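Long-range contacts in eukaryotic translation initiation factor 4 gamma 2 (Homo sapiens, PDB 4IUL), which probably acts as a scaffold in translation initiation, its MIF4G domain of HEAT-type helical repeats interacting with the RNA helicase eIF4A: residues 44-49 with 82-87; 115-120 with 170-175; 229-234 with 242-247. All coordinates share one frame; numbering follows the deposited sequence.

Read from the N terminus, the three contacts follow one another in series along the chain; none crosses or encloses another. Interaction 1 (44-49 with 82-87) closes a mostly helical loop of 32 residues and joins helix 38-48 to helix 74-87. Interaction 2 (115-120 with 170-175) spans 49 residues, setting helix 107-127, the next helix after 74-87, beside helix 170-181 near the chain's centre. Interaction 3 (229-234 with 242-247) closes a loop of only seven residues, laying the turn that follows helix 216-227 on helix 237-251. Interactions 1 and 3 lie on opposite sides of the chain's centre, about 42 Å apart between centres, so the series samples the length of the helical solenoid.

Interaction 1 (44-49 with 82-87); sequences ELLNVG and LRLAED
L46 and L84 each carry CG beside the backbone N and anti to the carbonyl carbon (chi1 -80° and -68°), and this shared choice brings the ends of two side chains together although neither CB is aimed at the other segment. The two leucines run past each other in opposite directions and meet methyl to methyl, L46 CD2 lying 3.4 Å from L84 CD2, tighter than an ordinary carbon-carbon contact. L45, with CG anti to its own N, adds a looser touch from its CD2 to CD1 of L84 at 4.3 Å. Helix 38-48 and helix 74-87, running 36° apart in the same general sense, are joined by these leucines within the all-helical, HEAT-repeat MIF4G domain. The axes stay 10.7 Å apart at closest approach, and the side chains bridge that distance. The other methyl of L46 faces a charged pair. R83, bent at chi2 and chi3, curls back along its own helix so that NH1 donates to OD2 of D87, one turn on, in a salt bridge of 3.0 Å. The acceptor lies almost in the guanidinium plane, whereas the N-H reaches OD2 from above the carboxylate plane. L46 CD1 rests against both partners, 3.8 Å from D87 OD2 and 4.0 Å from R83 NH2, while D87 CB comes up to L46 CD2. Of the two leucines that meet methyl to methyl, L84 is the more buried: V59 and I63 of helix 53-69 and F108 of helix 107-127 also pack on it.

Interaction 2 (115-120 with 170-175); sequences KLQDEF and ESILHK
I172 and Q117 slide past each other in opposite directions, each with its chain anti to the backbone N at chi1, so that both tips reach between the two helices although neither of these two CB atoms is aimed across. The CD1 methyl of I172 ends beside helix 107-127, 4.0 Å from the backbone O of L116 and 4.2 Å from CB of F120. A bend at chi2 of Q117 brings Q117 OE1 to 4.0 Å from I172 CD1, while its NE2 is engaged by E121 of its own helix. F120 is carried toward helix 170-181 by its anti chi1 (-167°) and meets K175 obliquely: ring atom CE2 lies 4.0 Å from K175 CG, and CZ comes 3.9 Å from the K175 backbone O. The two helices run within 18° of parallel, their axes 11.4 Å apart, inside the HEAT-repeat array of the MIF4G domain; large side chains fill the separation. An alanine here in place of F120 removes the ring that meets K175 CG and the K175 backbone O, keeping only the CB that touches I172, and would probably loosen the packing between the helices. Helix 141-163 adds to the packing, M152 touching F120 and both I159 and L162 reaching L116. On the far side of helix 170-181, H174 ND1 is hydrogen-bonded to the hydroxyl of Y222.

Interaction 3 (229-234 with 242-247); sequences LMLSKE and LLQDTV
A type I beta turn, L229 to S232, lies in the loop between helix 216-227 and helix 237-251 near the C-terminal end of the MIF4G helical array, and it is pressed against the side of the second of these helices. The turn is closed by the backbone N of S232 donating to the O of L229 at 3.2 Å. M230, at the second position of the turn, makes most of the contact. Its CG takes the crowded place between the backbone N and the carbonyl carbon (chi1 54°), the chain runs straight through chi2, and a bend at chi3 (-113°) turns the methyl over the side chain of Q244. The thioether and the glutamine cross at about a right angle: Q244 CG sits 3.4 Å from SD and 3.3 Å from CE of M230. The glutamine is extended beyond CG, so its CG methylene takes the thioether while the amide carries on past it. At the root of M230, CB meets the CB of L243 at 3.9 Å. L243 CD1 reaches the turn's backbone, 4.0 Å from M230 CA and 4.2 Å from L229 O. At its C-terminal end the turn runs into an ST turn, in which S232 OG accepts from the N of E234. Helix 193-210 supplies C200 to L243, and its R204 forms a salt bridge with D245. At the outer margin L231 crosses Q244 nearly at right angles, its CD1 approaching the amide oxygen OE1 of Q244 to 4.1 Å.

Interaction 1 (44-49 with 82-87)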
ATOM      1  N   GLU A  44      18.432  13.309   6.098  1.00 46.46           N
ATOM      2  CA  GLU A  44      19.545  12.409   6.376  1.00 47.11           C
ATOM      3  C   GLU A  44      19.482  11.205   5.432  1.00 45.51           C
ATOM      4  O   GLU A  44      20.492  10.800   4.849  1.00 46.31           O
ATOM      5  CB  GLU A  44      19.484  11.926   7.827  1.00 48.91           C
ATOM      6  CG  GLU A  44      20.829  11.475   8.383  1.00 52.28           C
ATOM      7  CD  GLU A  44      20.703  10.819   9.749  1.00 54.83           C
ATOM      8  OE1 GLU A  44      19.847  11.266  10.550  1.00 52.85           O
ATOM      9  OE2 GLU A  44      21.467   9.863  10.019  1.00 54.74           O
ATOM     10  N   LEU A  45      18.286  10.647   5.275  1.00 42.77           N
ATOM     11  CA  LEU A  45      18.088   9.496   4.408  1.00 42.10           C
ATOM     12  C   LEU A  45      18.473   9.816   2.971  1.00 42.07           C
ATOM     13  O   LEU A  45      19.047   8.977   2.276  1.00 41.01           O
ATOM     14  CB  LEU A  45      16.631   9.028   4.466  1.00 40.73           C
ATOM     15  CG  LEU A  45      16.308   7.750   3.687  1.00 42.42           C
ATOM     16  CD1 LEU A  45      17.322   6.663   4.043  1.00 43.16           C
ATOM     17  CD2 LEU A  45      14.892   7.291   4.014  1.00 41.71           C
ATOM     18  N   LEU A  46      18.156  11.033   2.534  1.00 41.78           N
ATOM     19  CA  LEU A  46      18.480  11.473   1.180  1.00 43.45           C
ATOM     20  C   LEU A  46      19.984  11.639   0.980  1.00 44.53           C
ATOM     21  O   LEU A  46      20.502  11.462  -0.124  1.00 44.77           O
ATOM     22  CB  LEU A  46      17.790  12.808   0.875  1.00 43.59           C
ATOM     23  CG  LEU A  46      16.315  12.773   0.474  1.00 43.73           C
ATOM     24  CD1 LEU A  46      15.730  14.178   0.501  1.00 44.08           C
ATOM     25  CD2 LEU A  46      16.191  12.164  -0.914  1.00 42.56           C
ATOM     26  N   ASN A  47      20.685  11.969   2.057  1.00 45.31           N
ATOM     27  CA  ASN A  47      22.119  12.185   1.986  1.00 46.46           C
ATOM     28  C   ASN A  47      22.929  10.912   1.756  1.00 46.31           C
ATOM     29  O   ASN A  47      23.967  10.954   1.093  1.00 45.94           O
ATOM     30  CB  ASN A  47      22.597  12.885   3.267  1.00 49.20           C
ATOM     31  CG  ASN A  47      24.093  13.167   3.259  1.00 51.68           C
ATOM     32  OD1 ASN A  47      24.605  13.850   2.370  1.00 52.99           O
ATOM     33  ND2 ASN A  47      24.801  12.642   4.257  1.00 51.71           N
ATOM     34  N   VAL A  48      22.454   9.786   2.285  1.00 46.10           N
ATOM     35  CA  VAL A  48      23.184   8.522   2.147  1.00 45.57           C
ATOM     36  C   VAL A  48      22.476   7.376   1.401  1.00 44.72           C
ATOM     37  O   VAL A  48      23.116   6.390   1.025  1.00 44.22           O
ATOM     38  CB  VAL A  48      23.604   7.995   3.536  1.00 46.14           C
ATOM     39  CG1 VAL A  48      22.369   7.564   4.328  1.00 46.03           C
ATOM     40  CG2 VAL A  48      24.584   6.847   3.382  1.00 47.45           C
ATOM     41  N   GLY A  49      21.176   7.507   1.162  1.00 42.97           N
ATOM     42  CA  GLY A  49      20.458   6.433   0.496  1.00 40.77           C
ATOM     43  C   GLY A  49      20.138   6.532  -0.983  1.00 39.53           C
ATOM     44  O   GLY A  49      19.202   5.881  -1.438  1.00 38.99           O
ATOM     45  N   LEU A  82       7.952   9.382  -1.859  1.00 30.37           N
ATOM     46  CA  LEU A  82       7.765  10.457  -2.837  1.00 30.00           C
ATOM     47  C   LEU A  82       9.028  11.303  -2.994  1.00 30.38           C
ATOM     48  O   LEU A  82       9.458  11.579  -4.110  1.00 27.90           O
ATOM     49  CB  LEU A  82       6.603  11.360  -2.428  1.00 28.52           C
ATOM     50  CG  LEU A  82       6.406  12.641  -3.261  1.00 31.79           C
ATOM     51  CD1 LEU A  82       6.197  12.295  -4.745  1.00 27.84           C
ATOM     52  CD2 LEU A  82       5.196  13.418  -2.717  1.00 29.25           C
ATOM     53  N   ARG A  83       9.610  11.716  -1.871  1.00 31.91           N
ATOM     54  CA  ARG A  83      10.825  12.530  -1.880  1.00 34.89           C
ATOM     55  C   ARG A  83      11.968  11.814  -2.601  1.00 34.53           C
ATOM     56  O   ARG A  83      12.664  12.407  -3.429  1.00 35.25           O
ATOM     57  CB  ARG A  83      11.250  12.852  -0.442  1.00 38.32           C
ATOM     58  CG  ARG A  83      10.134  13.431   0.421  1.00 44.81           C
ATOM     59  CD  ARG A  83       9.810  14.890   0.088  1.00 50.77           C
ATOM     60  NE  ARG A  83      10.809  15.802   0.646  1.00 56.79           N
ATOM     61  CZ  ARG A  83      11.962  16.105   0.058  1.00 58.39           C
ATOM     62  NH1 ARG A  83      12.270  15.578  -1.123  1.00 58.57           N
ATOM     63  NH2 ARG A  83      12.824  16.914   0.666  1.00 58.19           N
ATOM     64  N   LEU A  84      12.159  10.536  -2.282  1.00 34.48           N
ATOM     65  CA  LEU A  84      13.219   9.747  -2.907  1.00 35.48           C
ATOM     66  C   LEU A  84      12.972   9.570  -4.405  1.00 34.84           C
ATOM     67  O   LEU A  84      13.905   9.625  -5.209  1.00 33.87           O
ATOM     68  CB  LEU A  84      13.331   8.372  -2.230  1.00 35.55           C
ATOM     69  CG  LEU A  84      13.835   8.412  -0.781  1.00 36.13           C
ATOM     70  CD1 LEU A  84      13.765   7.029  -0.148  1.00 35.04           C
ATOM     71  CD2 LEU A  84      15.261   8.925  -0.772  1.00 36.29           C
ATOM     72  N   ALA A  85      11.711   9.365  -4.778  1.00 33.03           N
ATOM     73  CA  ALA A  85      11.366   9.188  -6.183  1.00 32.96           C
ATOM     74  C   ALA A  85      11.717  10.418  -7.005  1.00 33.22           C
ATOM     75  O   ALA A  85      12.139  10.310  -8.162  1.00 32.16           O
ATOM     76  CB  ALA A  85       9.876   8.883  -6.324  1.00 31.81           C
ATOM     77  N   GLU A  86      11.549  11.589  -6.404  1.00 34.54           N
ATOM     78  CA  GLU A  86      11.819  12.832  -7.106  1.00 38.48           C
ATOM     79  C   GLU A  86      13.282  13.250  -7.093  1.00 39.43           C
ATOM     80  O   GLU A  86      13.764  13.816  -8.070  1.00 39.38           O
ATOM     81  CB  GLU A  86      10.955  13.968  -6.532  1.00 40.04           C
ATOM     82  CG  GLU A  86       9.451  13.675  -6.549  1.00 43.47           C
ATOM     83  CD  GLU A  86       8.590  14.866  -6.130  1.00 46.02           C
ATOM     84  OE1 GLU A  86       8.916  15.526  -5.118  1.00 47.25           O
ATOM     85  OE2 GLU A  86       7.572  15.136  -6.808  1.00 46.76           O
ATOM     86  N   ASP A  87      13.996  12.957  -6.011  1.00 41.81           N
ATOM     87  CA  ASP A  87      15.398  13.372  -5.915  1.00 44.54           C
ATOM     88  C   ASP A  87      16.480  12.351  -6.287  1.00 44.79           C
ATOM     89  O   ASP A  87      17.565  12.735  -6.715  1.00 44.89           O
ATOM     90  CB  ASP A  87      15.674  13.935  -4.513  1.00 45.71           C
ATOM     91  CG  ASP A  87      14.754  15.105  -4.160  1.00 48.50           C
ATOM     92  OD1 ASP A  87      14.202  15.726  -5.096  1.00 49.65           O
ATOM     93  OD2 ASP A  87      14.591  15.411  -2.956  1.00 48.58           O
TER

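Interaction 2 (115-120 with 170-175)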
ATOM      1  N   LYS A 115       8.641  -4.038  -6.008  1.00 27.84           N
ATOM      2  CA  LYS A 115       8.644  -4.547  -4.640  1.00 30.46           C
ATOM      3  C   LYS A 115       7.244  -4.721  -4.047  1.00 31.27           C
ATOM      4  O   LYS A 115       6.961  -5.736  -3.415  1.00 31.44           O
ATOM      5  CB  LYS A 115       9.464  -3.633  -3.722  1.00 30.16           C
ATOM      6  CG  LYS A 115       9.412  -4.027  -2.241  1.00 32.69           C
ATOM      7  CD  LYS A 115      10.539  -4.988  -1.835  1.00 34.76           C
ATOM      8  CE  LYS A 115      10.412  -6.370  -2.446  1.00 35.74           C
ATOM      9  NZ  LYS A 115      11.502  -7.283  -1.977  1.00 35.32           N
ATOM     10  N   LEU A 116       6.367  -3.738  -4.224  1.00 31.37           N
ATOM     11  CA  LEU A 116       5.027  -3.884  -3.673  1.00 32.69           C
ATOM     12  C   LEU A 116       4.247  -5.012  -4.328  1.00 32.85           C
ATOM     13  O   LEU A 116       3.432  -5.659  -3.683  1.00 31.27           O
ATOM     14  CB  LEU A 116       4.269  -2.566  -3.743  1.00 33.03           C
ATOM     15  CG  LEU A 116       4.599  -1.886  -2.413  1.00 35.65           C
ATOM     16  CD1 LEU A 116       5.083  -0.486  -2.645  1.00 37.43           C
ATOM     17  CD2 LEU A 116       3.396  -1.941  -1.504  1.00 31.29           C
ATOM     18  N   GLN A 117       4.512  -5.265  -5.603  1.00 34.12           N
ATOM     19  CA  GLN A 117       3.851  -6.364  -6.283  1.00 35.89           C
ATOM     20  C   GLN A 117       4.278  -7.646  -5.552  1.00 36.98           C
ATOM     21  O   GLN A 117       3.474  -8.568  -5.367  1.00 33.50           O
ATOM     22  CB  GLN A 117       4.288  -6.416  -7.750  1.00 38.62           C
ATOM     23  CG  GLN A 117       3.613  -7.514  -8.573  1.00 43.24           C
ATOM     24  CD  GLN A 117       2.098  -7.490  -8.445  1.00 47.16           C
ATOM     25  OE1 GLN A 117       1.451  -6.481  -8.733  1.00 50.06           O
ATOM     26  NE2 GLN A 117       1.523  -8.610  -8.011  1.00 49.81           N
ATOM     27  N   ASP A 118       5.541  -7.686  -5.123  1.00 37.98           N
ATOM     28  CA  ASP A 118       6.083  -8.845  -4.409  1.00 39.98           C
ATOM     29  C   ASP A 118       5.456  -9.037  -3.027  1.00 39.85           C
ATOM     30  O   ASP A 118       5.038 -10.144  -2.679  1.00 38.16           O
ATOM     31  CB  ASP A 118       7.601  -8.729  -4.228  1.00 43.56           C
ATOM     32  CG  ASP A 118       8.355  -8.679  -5.543  1.00 47.38           C
ATOM     33  OD1 ASP A 118       7.960  -9.384  -6.499  1.00 50.17           O
ATOM     34  OD2 ASP A 118       9.365  -7.942  -5.609  1.00 49.15           O
ATOM     35  N   GLU A 119       5.413  -7.978  -2.223  1.00 38.53           N
ATOM     36  CA  GLU A 119       4.819  -8.113  -0.899  1.00 39.67           C
ATOM     37  C   GLU A 119       3.364  -8.556  -1.020  1.00 38.03           C
ATOM     38  O   GLU A 119       2.911  -9.408  -0.261  1.00 37.05           O
ATOM     39  CB  GLU A 119       4.897  -6.798  -0.109  1.00 41.16           C
ATOM     40  CG  GLU A 119       6.226  -6.555   0.591  1.00 45.59           C
ATOM     41  CD  GLU A 119       6.501  -7.542   1.723  1.00 49.17           C
ATOM     42  OE1 GLU A 119       6.499  -8.763   1.468  1.00 52.00           O
ATOM     43  OE2 GLU A 119       6.732  -7.098   2.870  1.00 50.09           O
ATOM     44  N   PHE A 120       2.640  -8.003  -1.989  1.00 36.07           N
ATOM     45  CA  PHE A 120       1.239  -8.372  -2.150  1.00 36.68           C
ATOM     46  C   PHE A 120       1.038  -9.862  -2.422  1.00 35.38           C
ATOM     47  O   PHE A 120       0.092 -10.460  -1.906  1.00 35.64           O
ATOM     48  CB  PHE A 120       0.561  -7.564  -3.263  1.00 33.88           C
ATOM     49  CG  PHE A 120      -0.943  -7.684  -3.255  1.00 35.48           C
ATOM     50  CD1 PHE A 120      -1.693  -7.101  -2.235  1.00 34.63           C
ATOM     51  CD2 PHE A 120      -1.605  -8.395  -4.246  1.00 35.32           C
ATOM     52  CE1 PHE A 120      -3.078  -7.222  -2.203  1.00 36.62           C
ATOM     53  CE2 PHE A 120      -2.992  -8.525  -4.224  1.00 37.82           C
ATOM     54  CZ  PHE A 120      -3.733  -7.937  -3.200  1.00 37.19           C
ATOM     55  N   GLU A 170      -2.911   1.407 -11.333  1.00 34.48           N
ATOM     56  CA  GLU A 170      -4.298   0.935 -11.251  1.00 36.01           C
ATOM     57  C   GLU A 170      -4.495  -0.560 -11.047  1.00 35.93           C
ATOM     58  O   GLU A 170      -5.375  -0.992 -10.297  1.00 36.33           O
ATOM     59  CB  GLU A 170      -5.079   1.323 -12.512  1.00 34.14           C
ATOM     60  CG  GLU A 170      -5.310   2.804 -12.713  1.00 37.43           C
ATOM     61  CD  GLU A 170      -6.486   3.076 -13.660  1.00 39.30           C
ATOM     62  OE1 GLU A 170      -6.536   2.468 -14.750  1.00 38.01           O
ATOM     63  OE2 GLU A 170      -7.362   3.898 -13.311  1.00 40.50           O
ATOM     64  N   SER A 171      -3.687  -1.350 -11.733  1.00 35.46           N
ATOM     65  CA  SER A 171      -3.805  -2.788 -11.650  1.00 35.76           C
ATOM     66  C   SER A 171      -3.783  -3.369 -10.234  1.00 33.87           C
ATOM     67  O   SER A 171      -4.672  -4.138  -9.864  1.00 34.46           O
ATOM     68  CB  SER A 171      -2.712  -3.439 -12.494  1.00 36.71           C
ATOM     69  OG  SER A 171      -2.927  -4.832 -12.564  1.00 40.32           O
ATOM     70  N   ILE A 172      -2.781  -3.004  -9.441  1.00 32.46           N
ATOM     71  CA  ILE A 172      -2.677  -3.544  -8.084  1.00 30.34           C
ATOM     72  C   ILE A 172      -3.775  -3.018  -7.169  1.00 29.72           C
ATOM     73  O   ILE A 172      -4.193  -3.709  -6.233  1.00 28.52           O
ATOM     74  CB  ILE A 172      -1.281  -3.263  -7.449  1.00 28.66           C
ATOM     75  CG1 ILE A 172      -1.054  -4.210  -6.264  1.00 30.62           C
ATOM     76  CG2 ILE A 172      -1.189  -1.846  -6.982  1.00 28.02           C
ATOM     77  CD1 ILE A 172       0.341  -4.158  -5.672  1.00 29.50           C
ATOM     78  N   LEU A 173      -4.244  -1.802  -7.432  1.00 29.16           N
ATOM     79  CA  LEU A 173      -5.319  -1.234  -6.627  1.00 28.01           C
ATOM     80  C   LEU A 173      -6.593  -2.057  -6.850  1.00 28.67           C
ATOM     81  O   LEU A 173      -7.274  -2.417  -5.892  1.00 27.83           O
ATOM     82  CB  LEU A 173      -5.555   0.227  -6.997  1.00 27.46           C
ATOM     83  CG  LEU A 173      -4.491   1.221  -6.529  1.00 27.45           C
ATOM     84  CD1 LEU A 173      -4.755   2.563  -7.172  1.00 25.02           C
ATOM     85  CD2 LEU A 173      -4.509   1.338  -5.007  1.00 26.37           C
ATOM     86  N   HIS A 174      -6.912  -2.368  -8.105  1.00 29.02           N
ATOM     87  CA  HIS A 174      -8.103  -3.176  -8.396  1.00 29.21           C
ATOM     88  C   HIS A 174      -7.947  -4.558  -7.753  1.00 30.03           C
ATOM     89  O   HIS A 174      -8.924  -5.167  -7.319  1.00 30.51           O
ATOM     90  CB  HIS A 174      -8.316  -3.329  -9.915  1.00 25.65           C
ATOM     91  CG  HIS A 174      -8.935  -2.129 -10.564  1.00 25.10           C
ATOM     92  ND1 HIS A 174     -10.269  -1.809 -10.417  1.00 26.04           N
ATOM     93  CD2 HIS A 174      -8.393  -1.139 -11.315  1.00 24.34           C
ATOM     94  CE1 HIS A 174     -10.519  -0.672 -11.043  1.00 27.98           C
ATOM     95  NE2 HIS A 174      -9.397  -0.243 -11.594  1.00 25.37           N
ATOM     96  N   LYS A 175      -6.714  -5.045  -7.686  1.00 30.39           N
ATOM     97  CA  LYS A 175      -6.448  -6.354  -7.100  1.00 32.75           C
ATOM     98  C   LYS A 175      -6.714  -6.332  -5.590  1.00 33.00           C
ATOM     99  O   LYS A 175      -7.133  -7.335  -5.014  1.00 32.45           O
ATOM    100  CB  LYS A 175      -5.001  -6.770  -7.385  1.00 33.86           C
ATOM    101  CG  LYS A 175      -4.846  -8.228  -7.754  1.00 39.42           C
ATOM    102  CD  LYS A 175      -3.512  -8.491  -8.437  1.00 43.58           C
ATOM    103  CE  LYS A 175      -3.435  -7.790  -9.779  1.00 44.82           C
ATOM    104  NZ  LYS A 175      -2.118  -8.002 -10.447  1.00 46.82           N
TER

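Interaction 3 (229-234 with 242-247)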
ATOM      1  N   LEU A 229     -25.028  -5.116   0.493  1.00 60.22           N
ATOM      2  CA  LEU A 229     -24.376  -5.513   1.739  1.00 61.30           C
ATOM      3  C   LEU A 229     -24.588  -4.459   2.823  1.00 63.16           C
ATOM      4  O   LEU A 229     -24.422  -4.741   4.013  1.00 63.97           O
ATOM      5  CB  LEU A 229     -22.865  -5.706   1.538  1.00 60.62           C
ATOM      6  CG  LEU A 229     -22.322  -6.812   0.627  1.00 60.73           C
ATOM      7  CD1 LEU A 229     -20.802  -6.736   0.607  1.00 59.18           C
ATOM      8  CD2 LEU A 229     -22.776  -8.177   1.114  1.00 59.91           C
ATOM      9  N   MET A 230     -24.947  -3.245   2.416  1.00 64.22           N
ATOM     10  CA  MET A 230     -25.159  -2.172   3.378  1.00 65.86           C
ATOM     11  C   MET A 230     -26.482  -2.312   4.113  1.00 66.85           C
ATOM     12  O   MET A 230     -26.783  -1.531   5.015  1.00 66.55           O
ATOM     13  CB  MET A 230     -25.090  -0.805   2.692  1.00 65.91           C
ATOM     14  CG  MET A 230     -26.021  -0.639   1.517  1.00 66.98           C
ATOM     15  SD  MET A 230     -25.945   1.040   0.871  1.00 69.33           S
ATOM     16  CE  MET A 230     -27.589   1.633   1.288  1.00 70.92           C
ATOM     17  N   LEU A 231     -27.270  -3.308   3.722  1.00 68.50           N
ATOM     18  CA  LEU A 231     -28.555  -3.560   4.361  1.00 70.83           C
ATOM     19  C   LEU A 231     -28.536  -4.935   5.012  1.00 72.50           C
ATOM     20  O   LEU A 231     -29.576  -5.459   5.422  1.00 72.84           O
ATOM     21  CB  LEU A 231     -29.691  -3.482   3.338  1.00 70.66           C
ATOM     22  CG  LEU A 231     -30.485  -2.172   3.260  1.00 70.46           C
ATOM     23  CD1 LEU A 231     -29.553  -0.980   3.113  1.00 69.77           C
ATOM     24  CD2 LEU A 231     -31.446  -2.250   2.089  1.00 70.12           C
ATOM     25  N   SER A 232     -27.342  -5.513   5.102  1.00 73.55           N
ATOM     26  CA  SER A 232     -27.161  -6.825   5.706  1.00 74.61           C
ATOM     27  C   SER A 232     -27.312  -6.736   7.220  1.00 75.31           C
ATOM     28  O   SER A 232     -26.798  -5.812   7.855  1.00 75.54           O
ATOM     29  CB  SER A 232     -25.777  -7.376   5.364  1.00 74.67           C
ATOM     30  OG  SER A 232     -25.576  -8.642   5.965  1.00 75.38           O
ATOM     31  N   LYS A 233     -28.023  -7.698   7.794  1.00 75.82           N
ATOM     32  CA  LYS A 233     -28.238  -7.719   9.235  1.00 76.54           C
ATOM     33  C   LYS A 233     -27.068  -8.393   9.950  1.00 75.72           C
ATOM     34  O   LYS A 233     -27.018  -8.438  11.178  1.00 75.54           O
ATOM     35  CB  LYS A 233     -29.541  -8.453   9.561  1.00 77.70           C
ATOM     36  CG  LYS A 233     -29.589  -9.890   9.068  1.00 79.60           C
ATOM     37  CD  LYS A 233     -30.857 -10.589   9.536  1.00 80.80           C
ATOM     38  CE  LYS A 233     -30.843 -12.069   9.183  1.00 81.10           C
ATOM     39  NZ  LYS A 233     -32.001 -12.780   9.792  1.00 82.05           N
ATOM     40  N   GLU A 234     -26.119  -8.902   9.172  1.00 74.85           N
ATOM     41  CA  GLU A 234     -24.955  -9.578   9.729  1.00 73.59           C
ATOM     42  C   GLU A 234     -23.823  -8.604  10.051  1.00 71.94           C
ATOM     43  O   GLU A 234     -22.907  -8.936  10.807  1.00 72.42           O
ATOM     44  CB  GLU A 234     -24.447 -10.631   8.744  1.00 75.44           C
ATOM     45  CG  GLU A 234     -25.532 -11.524   8.157  1.00 77.44           C
ATOM     46  CD  GLU A 234     -26.353 -12.226   9.220  1.00 78.96           C
ATOM     47  OE1 GLU A 234     -25.762 -12.944  10.056  1.00 79.78           O
ATOM     48  OE2 GLU A 234     -27.592 -12.061   9.218  1.00 79.79           O
ATOM     49  N   LEU A 242     -21.017   3.089   6.882  1.00 55.06           N
ATOM     50  CA  LEU A 242     -19.788   3.499   6.214  1.00 52.70           C
ATOM     51  C   LEU A 242     -19.900   3.159   4.730  1.00 50.93           C
ATOM     52  O   LEU A 242     -19.365   3.868   3.878  1.00 50.23           O
ATOM     53  CB  LEU A 242     -18.590   2.771   6.830  1.00 53.64           C
ATOM     54  CG  LEU A 242     -17.280   3.552   6.945  1.00 54.54           C
ATOM     55  CD1 LEU A 242     -16.870   4.069   5.575  1.00 56.68           C
ATOM     56  CD2 LEU A 242     -17.458   4.708   7.911  1.00 53.38           C
ATOM     57  N   LEU A 243     -20.602   2.073   4.427  1.00 48.37           N
ATOM     58  CA  LEU A 243     -20.789   1.666   3.043  1.00 48.25           C
ATOM     59  C   LEU A 243     -21.759   2.626   2.367  1.00 48.73           C
ATOM     60  O   LEU A 243     -21.528   3.062   1.240  1.00 49.13           O
ATOM     61  CB  LEU A 243     -21.328   0.231   2.969  1.00 45.73           C
ATOM     62  CG  LEU A 243     -20.378  -0.895   3.391  1.00 45.60           C
ATOM     63  CD1 LEU A 243     -21.152  -2.201   3.544  1.00 44.31           C
ATOM     64  CD2 LEU A 243     -19.259  -1.037   2.363  1.00 44.54           C
ATOM     65  N   GLN A 244     -22.840   2.963   3.070  1.00 49.49           N
ATOM     66  CA  GLN A 244     -23.850   3.874   2.543  1.00 49.55           C
ATOM     67  C   GLN A 244     -23.270   5.242   2.216  1.00 48.16           C
ATOM     68  O   GLN A 244     -23.648   5.858   1.220  1.00 46.95           O
ATOM     69  CB  GLN A 244     -24.998   4.047   3.541  1.00 52.09           C
ATOM     70  CG  GLN A 244     -25.794   2.782   3.815  1.00 56.99           C
ATOM     71  CD  GLN A 244     -27.022   3.037   4.678  1.00 59.59           C
ATOM     72  OE1 GLN A 244     -27.747   2.105   5.041  1.00 60.41           O
ATOM     73  NE2 GLN A 244     -27.264   4.305   5.008  1.00 60.14           N
ATOM     74  N   ASP A 245     -22.356   5.720   3.052  1.00 47.11           N
ATOM     75  CA  ASP A 245     -21.754   7.025   2.819  1.00 48.19           C
ATOM     76  C   ASP A 245     -20.819   7.011   1.609  1.00 46.62           C
ATOM     77  O   ASP A 245     -20.711   8.003   0.890  1.00 45.80           O
ATOM     78  CB  ASP A 245     -20.984   7.494   4.057  1.00 50.75           C
ATOM     79  CG  ASP A 245     -20.447   8.911   3.906  1.00 52.90           C
ATOM     80  OD1 ASP A 245     -21.271   9.850   3.796  1.00 54.67           O
ATOM     81  OD2 ASP A 245     -19.208   9.087   3.891  1.00 52.20           O
ATOM     82  N   THR A 246     -20.143   5.886   1.392  1.00 44.99           N
ATOM     83  CA  THR A 246     -19.226   5.756   0.263  1.00 43.79           C
ATOM     84  C   THR A 246     -20.017   5.679  -1.042  1.00 42.27           C
ATOM     85  O   THR A 246     -19.713   6.375  -2.005  1.00 41.12           O
ATOM     86  CB  THR A 246     -18.344   4.499   0.414  1.00 43.70           C
ATOM     87  OG1 THR A 246     -17.542   4.623   1.594  1.00 44.24           O
ATOM     88  CG2 THR A 246     -17.430   4.335  -0.790  1.00 43.33           C
ATOM     89  N   VAL A 247     -21.040   4.833  -1.057  1.00 42.00           N
ATOM     90  CA  VAL A 247     -21.900   4.665  -2.222  1.00 42.26           C
ATOM     91  C   VAL A 247     -22.532   5.990  -2.654  1.00 43.84           C
ATOM     92  O   VAL A 247     -22.532   6.328  -3.838  1.00 43.07           O
ATOM     93  CB  VAL A 247     -23.014   3.643  -1.927  1.00 40.98           C
ATOM     94  CG1 VAL A 247     -24.163   3.808  -2.903  1.00 40.19           C
ATOM     95  CG2 VAL A 247     -22.447   2.237  -2.028  1.00 41.25           C
TER